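Local coordinates for protein acyl-CoA dehydrogenase (PDB 2PG0) that probably oxidises acyl chains, introducing a double bond between their alpha and beta carbons with FAD as the electron acceptor, at residues 69-74 against 245-250; 302-307 against 319-324; 328-333 against 370-375. All blocks are in the same frame, centred on the assembly; numbering follows the deposited sequence.

Contact 1. Residues 69-74 against 245-250; sequences ADFAYS and LQQERL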
loop_
_atom_site.group_PDB
_atom_site.type_symbol
_atom_site.label_atom_id
_atom_site.label_comp_id
_atom_site.label_asym_id
_atom_site.label_seq_id
_atom_site.Cartn_x
_atom_site.Cartn_y
_atom_site.Cartn_z
ATOM N N ALA A 69 -25.487 28.047 20.255
ATOM C CA ALA A 69 -25.263 27.501 18.921
ATOM C C ALA A 69 -25.178 25.981 18.943
ATOM O O ALA A 69 -24.679 25.403 19.904
ATOM C CB ALA A 69 -23.995 28.081 18.321
ATOM N N ASP A 70 -25.659 25.340 17.882
ATOM C CA ASP A 70 -25.497 23.893 17.750
ATOM C C ASP A 70 -24.085 23.535 17.269
ATOM O O ASP A 70 -23.294 24.417 16.915
ATOM C CB ASP A 70 -26.611 23.267 16.884
ATOM C CG ASP A 70 -26.449 23.530 15.390
ATOM O OD1 ASP A 70 -25.402 24.039 14.940
ATOM O OD2 ASP A 70 -27.391 23.194 14.646
ATOM N N PHE A 71 -23.781 22.238 17.263
ATOM C CA PHE A 71 -22.445 21.739 16.925
ATOM C C PHE A 71 -22.006 22.043 15.485
ATOM O O PHE A 71 -20.807 22.094 15.198
ATOM C CB PHE A 71 -22.366 20.234 17.213
ATOM C CG PHE A 71 -20.998 19.645 17.015
ATOM C CD1 PHE A 71 -19.964 19.917 17.911
ATOM C CD2 PHE A 71 -20.744 18.811 15.927
ATOM C CE1 PHE A 71 -18.685 19.370 17.718
ATOM C CE2 PHE A 71 -19.473 18.261 15.733
ATOM C CZ PHE A 71 -18.444 18.545 16.626
ATOM N N ALA A 72 -22.961 22.247 14.582
ATOM C CA ALA A 72 -22.622 22.584 13.196
ATOM C C ALA A 72 -21.829 23.893 13.102
ATOM O O ALA A 72 -20.954 24.027 12.239
ATOM C CB ALA A 72 -23.861 22.631 12.320
ATOM N N TYR A 73 -22.125 24.844 13.996
ATOM C CA TYR A 73 -21.329 26.074 14.080
ATOM C C TYR A 73 -19.877 25.770 14.428
ATOM O O TYR A 73 -18.971 26.384 13.868
ATOM C CB TYR A 73 -21.924 27.071 15.074
ATOM C CG TYR A 73 -23.128 27.781 14.525
ATOM C CD1 TYR A 73 -22.986 28.960 13.787
ATOM C CD2 TYR A 73 -24.411 27.272 14.727
ATOM C CE1 TYR A 73 -24.103 29.624 13.270
ATOM C CE2 TYR A 73 -25.536 27.925 14.211
ATOM C CZ TYR A 73 -25.368 29.100 13.486
ATOM O OH TYR A 73 -26.469 29.752 12.970
ATOM N N SER A 74 -19.658 24.816 15.332
ATOM C CA SER A 74 -18.285 24.421 15.687
ATOM C C SER A 74 -17.565 23.743 14.529
ATOM O O SER A 74 -16.368 23.961 14.330
ATOM C CB SER A 74 -18.273 23.522 16.923
ATOM O OG SER A 74 -18.410 24.299 18.102
ATOM N N LEU A 245 -13.749 12.170 24.962
ATOM C CA LEU A 245 -12.829 11.828 23.868
ATOM C C LEU A 245 -13.528 11.512 22.526
ATOM O O LEU A 245 -12.891 11.616 21.475
ATOM C CB LEU A 245 -11.834 10.725 24.290
ATOM C CG LEU A 245 -10.598 11.186 25.093
ATOM C CD1 LEU A 245 -9.989 10.051 25.915
ATOM C CD2 LEU A 245 -9.530 11.817 24.208
ATOM N N GLN A 246 -14.816 11.149 22.558
ATOM C CA GLN A 246 -15.612 10.988 21.324
ATOM C C GLN A 246 -15.622 12.296 20.520
ATOM O O GLN A 246 -15.250 12.302 19.350
ATOM C CB GLN A 246 -17.051 10.486 21.596
ATOM C CG GLN A 246 -17.977 10.459 20.336
ATOM C CD GLN A 246 -19.379 9.851 20.556
ATOM O OE1 GLN A 246 -19.528 8.716 21.035
ATOM N NE2 GLN A 246 -20.412 10.600 20.165
ATOM N N GLN A 247 -16.030 13.400 21.153
ATOM C CA GLN A 247 -15.989 14.704 20.482
ATOM C C GLN A 247 -14.560 15.115 20.106
ATOM O O GLN A 247 -14.338 15.640 19.013
ATOM C CB GLN A 247 -16.697 15.793 21.304
ATOM C CG GLN A 247 -16.732 17.164 20.606
ATOM C CD GLN A 247 -17.937 18.004 20.992
ATOM O OE1 GLN A 247 -19.085 17.556 20.903
ATOM N NE2 GLN A 247 -17.683 19.240 21.404
ATOM N N GLU A 248 -13.600 14.876 21.005
ATOM C CA GLU A 248 -12.187 15.205 20.742
ATOM C C GLU A 248 -11.675 14.547 19.446
ATOM O O GLU A 248 -11.109 15.217 18.571
ATOM C CB GLU A 248 -11.288 14.828 21.932
ATOM C CG GLU A 248 -9.804 15.203 21.726
ATOM C CD GLU A 248 -8.930 15.026 22.974
ATOM O OE1 GLU A 248 -9.440 15.143 24.112
ATOM O OE2 GLU A 248 -7.711 14.786 22.810
ATOM N N ARG A 249 -11.888 13.238 19.335
ATOM C CA ARG A 249 -11.479 12.489 18.149
ATOM C C ARG A 249 -12.204 12.954 16.883
ATOM O O ARG A 249 -11.610 12.986 15.799
ATOM C CB ARG A 249 -11.625 10.983 18.389
ATOM C CG ARG A 249 -10.555 10.481 19.351
ATOM C CD ARG A 249 -10.931 9.220 20.102
ATOM N NE ARG A 249 -9.904 8.939 21.106
ATOM C CZ ARG A 249 -10.020 8.054 22.098
ATOM N NH1 ARG A 249 -11.132 7.348 22.246
ATOM N NH2 ARG A 249 -9.010 7.884 22.949
ATOM N N LEU A 250 -13.473 13.333 17.032
ATOM C CA LEU A 250 -14.247 13.866 15.912
ATOM C C LEU A 250 -13.658 15.185 15.410
ATOM O O LEU A 250 -13.591 15.419 14.200
ATOM C CB LEU A 250 -15.730 14.033 16.286
ATOM C CG LEU A 250 -16.699 14.481 15.174
ATOM C CD1 LEU A 250 -16.570 13.608 13.907
ATOM C CD2 LEU A 250 -18.139 14.495 15.682
#
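The N-terminal helical domain of the acyl-CoA dehydrogenase fold meets the long helix 237-273 of the C-terminal helical domain here, through one aromatic ring. Phe-71, in the first turn of helix 71-84, reaches across with its CG anti to the backbone N (chi1 -175°), and its CE1 comes 3.6 Å from Gln-247 CD. Ring and amide are turned 40° against each other, neither stacked nor perpendicular, and the two side chains run past one another in opposite directions. The next rim atoms meet Leu-250: Phe-71 CE2 lies 4.0 Å from Leu-250 CD2, an apolar touch one helical turn beyond Gln-247. With the nearest CA atoms, those of Phe-71 and Gln-247, 10.2 Å apart, residues 69-74 and 245-250 touch through side chains only. The Gln-247 amide is fixed by neighbours of both domains, OE1 bonding to His-312 NE2 and NE2 to Asp-96 O. His-312 also meets the Phe-71 ring edge-to-face. At the start of helix 71-84, Asp-70 is the N-cap, its OD1 accepting a weak bond from Ala-72 N at 3.0 Å, with a strongly bent N-H...O angle of 123°; the same OD1 is hydrogen-bonded to His-14 NE2.

Contact 2. Residues 302-307 against 319-324; sequences RTFVDR and VTEVSM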
loop_
_atom_site.group_PDB
_atom_site.type_symbol
_atom_site.label_atom_id
_atom_site.label_comp_id
_atom_site.label_asym_id
_atom_site.label_seq_id
_atom_site.Cartn_x
_atom_site.Cartn_y
_atom_site.Cartn_z
ATOM N N ARG A 302 -14.851 12.512 3.557
ATOM C CA ARG A 302 -15.841 13.590 3.722
ATOM C C ARG A 302 -17.235 13.016 3.995
ATOM O O ARG A 302 -17.930 13.452 4.916
ATOM C CB ARG A 302 -15.854 14.512 2.491
ATOM C CG ARG A 302 -16.929 15.633 2.507
ATOM C CD ARG A 302 -16.990 16.417 3.835
ATOM N NE ARG A 302 -15.814 17.243 4.111
ATOM C CZ ARG A 302 -15.647 17.964 5.218
ATOM N NH1 ARG A 302 -16.576 17.965 6.177
ATOM N NH2 ARG A 302 -14.545 18.688 5.374
ATOM N N THR A 303 -17.631 12.034 3.194
ATOM C CA THR A 303 -18.925 11.374 3.371
ATOM C C THR A 303 -19.023 10.704 4.746
ATOM O O THR A 303 -20.058 10.801 5.415
ATOM C CB THR A 303 -19.192 10.364 2.239
ATOM O OG1 THR A 303 -19.051 11.033 0.978
ATOM C CG2 THR A 303 -20.609 9.768 2.334
ATOM N N PHE A 304 -17.945 10.048 5.175
ATOM C CA PHE A 304 -17.948 9.339 6.454
ATOM C C PHE A 304 -17.970 10.304 7.642
ATOM O O PHE A 304 -18.804 10.165 8.549
ATOM C CB PHE A 304 -16.746 8.390 6.549
ATOM C CG PHE A 304 -16.832 7.412 7.682
ATOM C CD1 PHE A 304 -17.618 6.264 7.564
ATOM C CD2 PHE A 304 -16.135 7.635 8.869
ATOM C CE1 PHE A 304 -17.707 5.349 8.607
ATOM C CE2 PHE A 304 -16.212 6.716 9.925
ATOM C CZ PHE A 304 -17.001 5.572 9.788
ATOM N N VAL A 305 -17.075 11.290 7.642
ATOM C CA VAL A 305 -17.043 12.244 8.763
ATOM C C VAL A 305 -18.364 13.017 8.881
ATOM O O VAL A 305 -18.842 13.261 9.991
ATOM C CB VAL A 305 -15.805 13.181 8.716
ATOM C CG1 VAL A 305 -15.971 14.278 7.673
ATOM C CG2 VAL A 305 -15.512 13.768 10.103
ATOM N N ASP A 306 -18.961 13.355 7.737
ATOM C CA ASP A 306 -20.244 14.059 7.702
ATOM C C ASP A 306 -21.349 13.213 8.324
ATOM O O ASP A 306 -22.191 13.727 9.069
ATOM C CB ASP A 306 -20.621 14.443 6.266
ATOM C CG ASP A 306 -19.969 15.745 5.805
ATOM O OD1 ASP A 306 -19.270 16.425 6.600
ATOM O OD2 ASP A 306 -20.172 16.092 4.626
ATOM N N ARG A 307 -21.330 11.912 8.039
ATOM C CA ARG A 307 -22.296 10.998 8.650
ATOM C C ARG A 307 -22.084 10.886 10.164
ATOM O O ARG A 307 -23.048 10.904 10.935
ATOM C CB ARG A 307 -22.253 9.622 7.972
ATOM C CG ARG A 307 -23.321 8.649 8.442
ATOM C CD ARG A 307 -24.720 9.142 8.105
ATOM N NE ARG A 307 -25.721 8.233 8.654
ATOM C CZ ARG A 307 -26.237 8.351 9.870
ATOM N NH1 ARG A 307 -25.864 9.357 10.651
ATOM N NH2 ARG A 307 -27.135 7.477 10.301
ATOM N N VAL A 319 -18.646 5.535 19.443
ATOM C CA VAL A 319 -17.249 5.300 19.798
ATOM C C VAL A 319 -16.467 4.635 18.653
ATOM O O VAL A 319 -15.364 5.074 18.302
ATOM C CB VAL A 319 -17.165 4.443 21.101
ATOM C CG1 VAL A 319 -15.725 4.100 21.450
ATOM C CG2 VAL A 319 -17.832 5.188 22.264
ATOM N N THR A 320 -17.050 3.591 18.070
ATOM C CA THR A 320 -16.399 2.855 16.976
ATOM C C THR A 320 -16.174 3.737 15.754
ATOM O O THR A 320 -15.068 3.808 15.221
ATOM C CB THR A 320 -17.226 1.624 16.561
ATOM O OG1 THR A 320 -17.386 0.765 17.698
ATOM C CG2 THR A 320 -16.530 0.852 15.439
ATOM N N GLU A 321 -17.233 4.420 15.331
ATOM C CA GLU A 321 -17.205 5.167 14.086
ATOM C C GLU A 321 -16.269 6.379 14.144
ATOM O O GLU A 321 -15.613 6.710 13.156
ATOM C CB GLU A 321 -18.630 5.563 13.670
ATOM C CG GLU A 321 -19.528 4.376 13.309
ATOM C CD GLU A 321 -20.167 3.665 14.509
ATOM O OE1 GLU A 321 -19.932 4.047 15.682
ATOM O OE2 GLU A 321 -20.914 2.690 14.267
ATOM N N VAL A 322 -16.207 7.036 15.300
ATOM C CA VAL A 322 -15.316 8.185 15.458
ATOM C C VAL A 322 -13.844 7.740 15.496
ATOM O O VAL A 322 -12.968 8.441 15.001
ATOM C CB VAL A 322 -15.700 9.078 16.683
ATOM C CG1 VAL A 322 -15.290 8.442 18.014
ATOM C CG2 VAL A 322 -15.071 10.444 16.546
ATOM N N SER A 323 -13.590 6.562 16.067
ATOM C CA SER A 323 -12.242 5.983 16.087
ATOM C C SER A 323 -11.792 5.601 14.678
ATOM O O SER A 323 -10.636 5.841 14.303
ATOM C CB SER A 323 -12.187 4.778 17.031
ATOM O OG SER A 323 -12.496 5.184 18.360
ATOM N N MET A 324 -12.719 5.022 13.909
ATOM C CA MET A 324 -12.531 4.765 12.474
ATOM C C MET A 324 -12.196 6.048 11.715
ATOM O O MET A 324 -11.197 6.120 10.986
ATOM C CB MET A 324 -13.811 4.147 11.882
ATOM C CG MET A 324 -14.031 2.674 12.235
ATOM S SD MET A 324 -15.575 1.992 11.578
ATOM C CE MET A 324 -15.324 0.258 11.993
#
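Phe-304 of helix 285-313 points the rim of its ring at the backbone O of Glu-321 and the CB of Met-324 in helix 319-343, joining consecutive helices of the C-terminal helical bundle of the acyl-CoA dehydrogenase fold. With chi1 at -167° the ring stretches toward the neighbouring helix, and its CE2 stops 3.3 Å from Glu-321 O, which sits at the ring edge near the plane, where the partly positive C-H faces a carbonyl oxygen. The same CE2 lies 4.0 Å from Met-324 CB. Met-324 differs, its CG anti to the carbonyl carbon (chi1 -75°), and its extended chain crosses the phenyl group at about a right angle. This leaves SD 5.5 Å from the centroid of the Phe-304 ring, an oblique Met-aromatic contact. Replacing Phe-304 by an alanine would probably open a gap beside Met-324 and leave its thioether without the ring it crosses. Phe-304 also packs on Thr-303 of the second subunit, which places this helix pair at a subunit interface. On helix 285-313 itself, Arg-302 forms a salt bridge with Asp-306, NH1 reaching OD1 at 3.1 Å from the syn side, though 30° out of the carboxylate plane; OD1 itself lies in the guanidinium plane.

Contact 3. Residues 328-333 against 370-375; sequences WITEMA and GTNEMM. With FAD (flavin-adenine dinucleotide), chain C.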
loop_
_atom_site.group_PDB
_atom_site.type_symbol
_atom_site.label_atom_id
_atom_site.label_comp_id
_atom_site.label_asym_id
_atom_site.label_seq_id
_atom_site.Cartn_x
_atom_site.Cartn_y
_atom_site.Cartn_z
ATOM N N TRP A 328 -8.360 6.625 10.083
ATOM C CA TRP A 328 -8.344 6.486 8.630
ATOM C C TRP A 328 -8.146 7.826 7.919
ATOM O O TRP A 328 -7.367 7.906 6.975
ATOM C CB TRP A 328 -9.594 5.773 8.114
ATOM C CG TRP A 328 -9.439 5.373 6.682
ATOM C CD1 TRP A 328 -8.931 4.189 6.206
ATOM C CD2 TRP A 328 -9.769 6.162 5.532
ATOM N NE1 TRP A 328 -8.938 4.194 4.832
ATOM C CE2 TRP A 328 -9.447 5.390 4.390
ATOM C CE3 TRP A 328 -10.326 7.438 5.353
ATOM C CZ2 TRP A 328 -9.658 5.854 3.088
ATOM C CZ3 TRP A 328 -10.537 7.901 4.060
ATOM C CH2 TRP A 328 -10.203 7.109 2.943
ATOM N N ILE A 329 -8.835 8.862 8.390
ATOM C CA ILE A 329 -8.729 10.193 7.777
ATOM C C ILE A 329 -7.341 10.810 8.007
ATOM O O ILE A 329 -6.776 11.431 7.104
ATOM C CB ILE A 329 -9.876 11.149 8.199
ATOM C CG1 ILE A 329 -11.215 10.634 7.656
ATOM C CG2 ILE A 329 -9.639 12.557 7.643
ATOM C CD1 ILE A 329 -12.459 11.348 8.224
ATOM N N THR A 330 -6.788 10.638 9.205
ATOM C CA THR A 330 -5.439 11.155 9.461
ATOM C C THR A 330 -4.389 10.459 8.582
ATOM O O THR A 330 -3.531 11.129 8.002
ATOM C CB THR A 330 -5.048 11.160 10.960
ATOM O OG1 THR A 330 -5.107 9.829 11.504
ATOM C CG2 THR A 330 -5.948 12.116 11.758
ATOM N N GLU A 331 -4.461 9.129 8.462
ATOM C CA GLU A 331 -3.553 8.407 7.555
ATOM C C GLU A 331 -3.752 8.840 6.103
ATOM O O GLU A 331 -2.782 9.009 5.373
ATOM C CB GLU A 331 -3.694 6.886 7.674
ATOM C CG GLU A 331 -3.217 6.303 9.004
ATOM C CD GLU A 331 -1.757 6.635 9.365
ATOM O OE1 GLU A 331 -0.925 6.892 8.469
ATOM O OE2 GLU A 331 -1.442 6.615 10.572
ATOM N N MET A 332 -5.011 9.031 5.706
ATOM C CA MET A 332 -5.344 9.461 4.349
ATOM C C MET A 332 -4.755 10.845 4.062
ATOM O O MET A 332 -4.210 11.083 2.992
ATOM C CB MET A 332 -6.857 9.498 4.173
ATOM C CG MET A 332 -7.316 9.474 2.740
ATOM S SD MET A 332 -8.997 10.106 2.674
ATOM C CE MET A 332 -8.624 11.865 2.937
ATOM N N ALA A 333 -4.844 11.742 5.042
ATOM C CA ALA A 333 -4.330 13.096 4.880
ATOM C C ALA A 333 -2.801 13.081 4.795
ATOM O O ALA A 333 -2.206 13.856 4.044
ATOM C CB ALA A 333 -4.826 13.990 6.007
ATOM N N GLY A 370 -5.105 10.460 20.924
ATOM C CA GLY A 370 -5.002 9.002 20.911
ATOM C C GLY A 370 -4.330 8.588 19.622
ATOM O O GLY A 370 -4.774 8.978 18.542
ATOM N N THR A 371 -3.254 7.809 19.719
ATOM C CA THR A 371 -2.556 7.353 18.518
ATOM C C THR A 371 -3.472 6.484 17.664
ATOM O O THR A 371 -4.459 5.926 18.154
ATOM C CB THR A 371 -1.311 6.507 18.839
ATOM O OG1 THR A 371 -1.724 5.302 19.499
ATOM C CG2 THR A 371 -0.333 7.275 19.709
ATOM N N ASN A 372 -3.134 6.359 16.386
ATOM C CA ASN A 372 -3.934 5.537 15.478
ATOM C C ASN A 372 -3.897 4.056 15.882
ATOM O O ASN A 372 -4.851 3.309 15.628
ATOM C CB ASN A 372 -3.524 5.793 14.019
ATOM C CG ASN A 372 -4.005 7.149 13.514
ATOM O OD1 ASN A 372 -4.701 7.880 14.232
ATOM N ND2 ASN A 372 -3.672 7.476 12.266
ATOM N N GLU A 373 -2.818 3.654 16.562
ATOM C CA GLU A 373 -2.724 2.306 17.140
ATOM C C GLU A 373 -3.769 2.143 18.242
ATOM O O GLU A 373 -4.399 1.084 18.355
ATOM C CB GLU A 373 -1.325 2.027 17.696
ATOM C CG GLU A 373 -0.219 1.927 16.638
ATOM C CD GLU A 373 0.198 3.268 16.026
ATOM O OE1 GLU A 373 0.079 4.337 16.684
ATOM O OE2 GLU A 373 0.654 3.242 14.860
ATOM N N MET A 374 -3.965 3.190 19.049
ATOM C CA MET A 374 -5.030 3.150 20.057
ATOM C C MET A 374 -6.428 3.123 19.420
ATOM O O MET A 374 -7.330 2.465 19.932
ATOM C CB MET A 374 -4.896 4.302 21.070
ATOM C CG MET A 374 -3.669 4.204 21.986
ATOM S SD MET A 374 -3.592 2.705 23.017
ATOM C CE MET A 374 -2.608 1.597 22.009
ATOM N N MET A 375 -6.605 3.826 18.299
ATOM C CA MET A 375 -7.889 3.799 17.575
ATOM C C MET A 375 -8.207 2.378 17.093
ATOM O O MET A 375 -9.337 1.907 17.241
ATOM C CB MET A 375 -7.908 4.775 16.392
ATOM C CG MET A 375 -7.742 6.271 16.734
ATOM S SD MET A 375 -8.903 6.936 17.972
ATOM C CE MET A 375 -7.837 6.872 19.414
HETATM P PA FAD C . 3.412 6.465 23.650
HETATM O O1A FAD C . 4.666 6.308 24.457
HETATM O O2A FAD C . 2.152 6.228 24.443
HETATM O O5B FAD C . 3.471 5.472 22.376
HETATM C C5B FAD C . 4.591 5.486 21.504
HETATM C C4B FAD C . 4.271 4.592 20.305
HETATM O O4B FAD C . 4.001 3.279 20.772
HETATM C C3B FAD C . 3.015 5.074 19.581
HETATM O O3B FAD C . 3.139 4.884 18.188
HETATM C C2B FAD C . 1.937 4.148 20.091
HETATM O O2B FAD C . 0.840 4.022 19.204
HETATM C C1B FAD C . 2.735 2.859 20.286
HETATM N N9A FAD C . 2.030 1.955 21.212
HETATM C C8A FAD C . 1.817 2.134 22.558
HETATM N N7A FAD C . 1.109 1.081 23.020
HETATM C C5A FAD C . 0.867 0.237 21.992
HETATM C C6A FAD C . 0.194 -0.976 21.911
HETATM N N6A FAD C . -0.468 -1.445 22.973
HETATM N N1A FAD C . 0.103 -1.619 20.692
HETATM C C2A FAD C . 0.678 -1.074 19.558
HETATM N N3A FAD C . 1.359 0.128 19.643
HETATM C C4A FAD C . 1.443 0.775 20.844
HETATM N N1 FAD C . -1.734 15.581 25.483
HETATM C C2 FAD C . -2.628 16.183 26.351
HETATM O O2 FAD C . -2.991 15.581 27.365
HETATM N N3 FAD C . -3.099 17.462 26.090
HETATM C C4 FAD C . -2.677 18.139 24.963
HETATM O O4 FAD C . -3.092 19.280 24.746
HETATM C C4X FAD C . -1.785 17.526 24.078
HETATM N N5 FAD C . -1.356 18.192 22.940
HETATM C C5X FAD C . -0.450 17.605 22.076
HETATM C C6 FAD C . -0.023 18.312 20.959
HETATM C C7 FAD C . 0.884 17.729 20.077
HETATM C C7M FAD C . 1.305 18.529 18.877
HETATM C C8 FAD C . 1.366 16.429 20.326
HETATM C C8M FAD C . 2.345 15.737 19.419
HETATM C C9 FAD C . 0.942 15.732 21.449
HETATM C C9A FAD C . 0.025 16.310 22.333
HETATM N N10 FAD C . -0.423 15.621 23.462
HETATM C C10 FAD C . -1.308 16.237 24.342
HETATM C "C1'" FAD C . -0.005 14.192 23.739
HETATM C "C2'" FAD C . -0.524 13.122 22.763
HETATM O "O2'" FAD C . -1.883 12.791 22.962
HETATM C "C3'" FAD C . 0.343 11.882 22.964
HETATM O "O3'" FAD C . 1.573 12.144 22.322
HETATM C "C4'" FAD C . -0.268 10.578 22.427
HETATM O "O4'" FAD C . -1.401 10.176 23.175
HETATM C "C5'" FAD C . 0.745 9.432 22.422
HETATM O "O5'" FAD C . 1.368 9.298 23.686
HETATM P P FAD C . 2.972 9.256 23.763
HETATM O O1P FAD C . 3.562 10.433 23.027
HETATM O O2P FAD C . 3.411 9.210 25.200
HETATM O O3P FAD C . 3.404 7.921 22.959
#
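Asn-372, in the first turn of helix 372-382, carries this contact, its ND2 dividing its two hydrogens between Thr-330 and Glu-331 of helix 319-343, in the C-terminal helical domain beside the FAD adenosine. The bond to Thr-330 OG1 is 2.9 Å long, fairly straight at 160° and in the amide plane. Glu-331 OE2 is likewise 2.9 Å from ND2 but is met on its anti side and tilted from that plane, its carboxylate turned 75° against the amide. A bend at chi2 (-56°) lets the Glu-331 chain slide past Asn-372 in the opposite direction, bringing OE2 to ND2. Both amide ends are thus engaged, since OD1 accepts from Lys-326 NZ, and the rotation of the amide is fixed. Behind this first shell, Glu-331 OE1 pairs with Lys-334, while Thr-330 OG1 turns to the backbone O of Lys-326, its strongest polar partner, with Trp-327 O as an alternative acceptor. The residues flanking Asn-372 hold the cofactor: Glu-373 OE1 accepts from the ribose hydroxyl O2B of FAD, and its OE2 forms a salt bridge with Arg-290 of the third subunit. Thr-371, the N-cap, accepts from Met-374 N through OG1 at 3.1 Å, and that same OG1 donates to FAD O2B at 2.9 Å.

The three contacts gather around helix 319-343, which serves both contact 2 and contact 3, whose centres are about 12 Å apart. Contact 1 adjoins contact 2, also about 12 Å centre to centre, where Val-322 CG2 packs on the backbone of helix 237-273, 3.3 Å from Leu-250 N. Contacts 1 and 3, about 18 Å apart by their centres, meet at Arg-249 NE and Met-375 CE (3.4 Å). Between contacts 2 and 3, Met-375 CB lies 3.6 Å from Ser-323 O. Contact 3 alone reaches FAD directly; Gln-247 of contact 1 keeps its side chain about 11 Å from those of the FAD-binding Ile-127 and Met-129, and contact 2 lies away from the cofactor, facing another subunit.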